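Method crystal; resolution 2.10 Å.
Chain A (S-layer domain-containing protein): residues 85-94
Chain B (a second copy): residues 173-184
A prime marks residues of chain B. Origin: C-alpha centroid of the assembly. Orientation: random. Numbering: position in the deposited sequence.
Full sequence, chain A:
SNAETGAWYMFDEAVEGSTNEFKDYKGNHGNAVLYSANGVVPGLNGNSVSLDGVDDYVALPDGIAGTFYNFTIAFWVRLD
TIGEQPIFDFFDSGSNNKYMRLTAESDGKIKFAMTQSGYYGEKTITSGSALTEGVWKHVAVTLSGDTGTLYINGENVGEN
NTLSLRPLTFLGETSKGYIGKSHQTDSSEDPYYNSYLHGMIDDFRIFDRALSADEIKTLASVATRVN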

# COMPACT_ATOMS: atom_id res chain seq x y z
N GLN A 85 15.51 1.17 6.30
CA GLN A 85 16.75 0.84 5.56
C GLN A 85 16.90 1.67 4.29
O GLN A 85 15.92 1.85 3.56
N PRO A 86 18.14 2.11 3.97
CA PRO A 86 18.37 2.88 2.74
C PRO A 86 18.38 1.96 1.55
O PRO A 86 19.00 0.91 1.63
N ILE A 87 17.68 2.30 0.48
CA ILE A 87 17.71 1.49 -0.71
C ILE A 87 18.75 2.08 -1.66
O ILE A 87 19.58 1.35 -2.19
N PHE A 88 18.64 3.38 -1.92
CA PHE A 88 19.67 4.10 -2.69
C PHE A 88 19.87 5.52 -2.12
O PHE A 88 18.99 6.10 -1.47
N ASP A 89 21.01 6.09 -2.43
CA ASP A 89 21.35 7.44 -1.92
C ASP A 89 22.37 8.01 -2.85
O ASP A 89 23.35 7.38 -3.16
N PHE A 90 22.02 9.17 -3.41
CA PHE A 90 22.85 9.92 -4.29
C PHE A 90 22.95 11.25 -3.58
O PHE A 90 21.95 11.92 -3.32
N PHE A 91 24.18 11.63 -3.26
CA PHE A 91 24.40 12.80 -2.41
C PHE A 91 25.64 13.61 -2.84
O PHE A 91 26.55 13.09 -3.45
N ASP A 92 25.60 14.90 -2.56
CA ASP A 92 26.67 15.86 -2.87
C ASP A 92 27.93 15.40 -2.18
O ASP A 92 27.90 15.10 -0.99
N SER A 93 29.04 15.29 -2.92
CA SER A 93 30.31 14.92 -2.30
C SER A 93 30.84 16.08 -1.40
O SER A 93 31.62 15.85 -0.47
N GLY A 94 30.42 17.32 -1.65
CA GLY A 94 30.86 18.48 -0.84
C GLY A 94 30.09 18.81 0.43
O GLY A 94 30.51 19.66 1.19
N GLU B 173 28.42 16.35 -11.15
CA GLU B 173 29.57 15.60 -11.70
C GLU B 173 30.32 14.72 -10.64
O GLU B 173 30.59 13.53 -10.89
N THR B 174 30.61 15.28 -9.47
CA THR B 174 31.26 14.51 -8.39
C THR B 174 30.25 13.89 -7.36
O THR B 174 30.60 13.52 -6.26
N SER B 175 28.99 13.74 -7.70
CA SER B 175 28.05 13.15 -6.72
C SER B 175 28.35 11.67 -6.44
O SER B 175 28.80 10.95 -7.32
N LYS B 176 28.11 11.23 -5.21
CA LYS B 176 28.35 9.87 -4.77
C LYS B 176 27.03 9.08 -4.78
O LYS B 176 25.97 9.65 -4.60
N GLY B 177 27.11 7.77 -4.97
CA GLY B 177 25.91 6.94 -5.01
C GLY B 177 26.15 5.60 -4.38
O GLY B 177 27.21 4.98 -4.60
N TYR B 178 25.19 5.18 -3.55
CA TYR B 178 25.15 3.85 -2.99
C TYR B 178 23.83 3.14 -3.27
O TYR B 178 22.81 3.78 -3.46
N ILE B 179 23.88 1.83 -3.24
CA ILE B 179 22.68 1.04 -3.19
C ILE B 179 22.82 0.33 -1.87
O ILE B 179 23.78 -0.40 -1.68
N GLY B 180 21.86 0.50 -0.97
CA GLY B 180 21.88 -0.25 0.28
C GLY B 180 22.59 0.37 1.48
O GLY B 180 22.64 -0.24 2.55
N LYS B 181 23.09 1.58 1.31
CA LYS B 181 23.80 2.29 2.33
C LYS B 181 23.38 3.72 2.12
O LYS B 181 23.02 4.12 1.00
N SER B 182 23.32 4.45 3.22
CA SER B 182 23.15 5.87 3.18
C SER B 182 24.45 6.57 3.69
O SER B 182 25.16 6.02 4.52
N HIS B 183 24.71 7.76 3.21
CA HIS B 183 25.79 8.60 3.77
C HIS B 183 25.27 9.20 5.08
O HIS B 183 24.06 9.12 5.40
N GLN B 184 26.17 9.84 5.83
CA GLN B 184 25.83 10.45 7.10
C GLN B 184 25.22 11.79 6.84
O GLN B 184 25.91 12.67 6.28

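The strongest polar contact is made by Asp89 (chi1 t), whose OD2 accepts two nearly linear hydrogen bonds from His183′, one from ND1 (2.7 Å) and one from the backbone N (2.8 Å), so a single carboxylate oxygen ties down both ring and main chain. Farther out, Ser93 OG and Thr174′ OG1, both residues in the p rotamer, share a hydrogen bond of 2.9 Å. Between these points the strand carrying Asp89, Phe90 and Phe91 pairs antiparallel with strand 176′-179′, and backbone bonds hold the register: Tyr178′ N to Asp89 O is 2.9 Å, and Lys176′ N to Phe91 O is 3.0 Å. Phe91 (p) lies on the same sheet face as Asp89, Tyr178′ and Lys176′, and its ring is sandwiched. The His183′ ring (chi1 p) forms an offset stack on one side, planes 7° apart, while Lys176′ CB covers the opposite face, 3.2 Å from Phe91 CZ. Tyr178′ (m) meets this ring obliquely, CE2 to Phe91 CE1 at 3.6 Å. On the opposite face of the sheet, Phe90 (m) places CD1 3.7 Å from Gly177′ CA; a CB on Gly177′ would clash with that ring atom. Pro86 closes the far end, its CG 3.5 Å from Ser182′ N.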

# COMPACT_ATOMS: atom_id res chain seq x y z
CB GLN A 85 16.70 -0.65 5.12
CG GLN A 85 16.86 -1.71 6.18
CD GLN A 85 16.28 -3.06 5.72
OE1 GLN A 85 16.99 -4.05 5.51
NE2 GLN A 85 14.98 -3.08 5.54
CB PRO A 86 19.78 3.49 2.93
CG PRO A 86 20.45 2.61 3.93
CD PRO A 86 19.42 1.66 4.55
CB ILE A 87 16.32 1.41 -1.38
CG1 ILE A 87 15.31 0.72 -0.44
CG2 ILE A 87 16.46 0.62 -2.66
CD1 ILE A 87 13.88 0.70 -0.96
CB PHE A 88 19.48 4.10 -4.22
CG PHE A 88 18.36 4.94 -4.73
CD1 PHE A 88 18.38 6.32 -4.63
CD2 PHE A 88 17.28 4.34 -5.41
CE1 PHE A 88 17.35 7.09 -5.11
CE2 PHE A 88 16.27 5.11 -5.91
CZ PHE A 88 16.29 6.48 -5.77
CB ASP A 89 21.78 7.30 -0.47
CG ASP A 89 22.29 8.58 0.14
OD1 ASP A 89 21.95 9.68 -0.27
OD2 ASP A 89 22.98 8.44 1.16
CB PHE A 90 22.26 10.07 -5.68
CG PHE A 90 22.08 8.76 -6.40
CD1 PHE A 90 23.10 8.19 -7.12
CD2 PHE A 90 20.86 8.09 -6.34
CE1 PHE A 90 22.92 6.97 -7.79
CE2 PHE A 90 20.66 6.88 -7.00
CZ PHE A 90 21.69 6.32 -7.72
CB PHE A 91 24.55 12.29 -0.95
CG PHE A 91 25.68 11.29 -0.74
CD1 PHE A 91 25.51 9.95 -1.04
CD2 PHE A 91 26.90 11.70 -0.21
CE1 PHE A 91 26.53 9.04 -0.86
CE2 PHE A 91 27.95 10.80 -0.02
CZ PHE A 91 27.77 9.47 -0.34
CB ASP A 92 26.25 17.25 -2.34
CG ASP A 92 27.36 18.32 -2.44
OD1 ASP A 92 28.23 18.23 -3.29
OD2 ASP A 92 27.36 19.27 -1.64
CB SER A 93 31.35 14.53 -3.36
OG SER A 93 31.75 15.65 -4.16
CB GLU B 173 30.54 16.56 -12.41
CG GLU B 173 30.76 17.88 -11.66
CD GLU B 173 31.94 18.69 -12.18
OE1 GLU B 173 32.05 19.86 -11.77
OE2 GLU B 173 32.76 18.17 -12.96
CB THR B 174 32.21 15.44 -7.61
OG1 THR B 174 31.41 16.38 -6.91
CG2 THR B 174 33.15 16.17 -8.56
CB SER B 175 26.63 13.34 -7.21
OG SER B 175 26.50 12.75 -8.48
CB LYS B 176 28.89 9.88 -3.35
CG LYS B 176 30.23 10.58 -3.11
CD LYS B 176 31.35 9.90 -3.87
CE LYS B 176 32.73 10.31 -3.36
NZ LYS B 176 33.81 9.80 -4.26
CB TYR B 178 25.21 3.90 -1.49
CG TYR B 178 26.43 4.53 -0.87
CD1 TYR B 178 27.69 4.15 -1.26
CD2 TYR B 178 26.29 5.45 0.15
CE1 TYR B 178 28.84 4.69 -0.67
CE2 TYR B 178 27.43 5.99 0.78
CZ TYR B 178 28.68 5.63 0.33
OH TYR B 178 29.76 6.17 0.91
CB ILE B 179 22.58 -0.03 -4.31
CG1 ILE B 179 22.48 0.63 -5.67
CG2 ILE B 179 21.36 -0.90 -4.11
CD1 ILE B 179 22.54 -0.34 -6.84
CB LYS B 181 25.31 2.13 2.12
CG LYS B 181 26.26 2.92 3.04
CD LYS B 181 27.70 2.60 2.68
CE LYS B 181 28.67 3.51 3.45
NZ LYS B 181 30.04 3.05 3.19
CB SER B 182 22.07 6.28 4.14
OG SER B 182 22.02 7.70 4.21
CB HIS B 183 26.15 9.75 2.83
CG HIS B 183 25.16 10.88 2.83
ND1 HIS B 183 23.91 10.77 2.25
CD2 HIS B 183 25.28 12.16 3.26
CE1 HIS B 183 23.28 11.93 2.38
NE2 HIS B 183 24.08 12.78 3.00
CB GLN B 184 27.10 10.65 7.96
CG GLN B 184 26.74 11.01 9.39
CD GLN B 184 27.96 11.21 10.27
OE1 GLN B 184 29.03 11.57 9.81
NE2 GLN B 184 27.78 10.99 11.56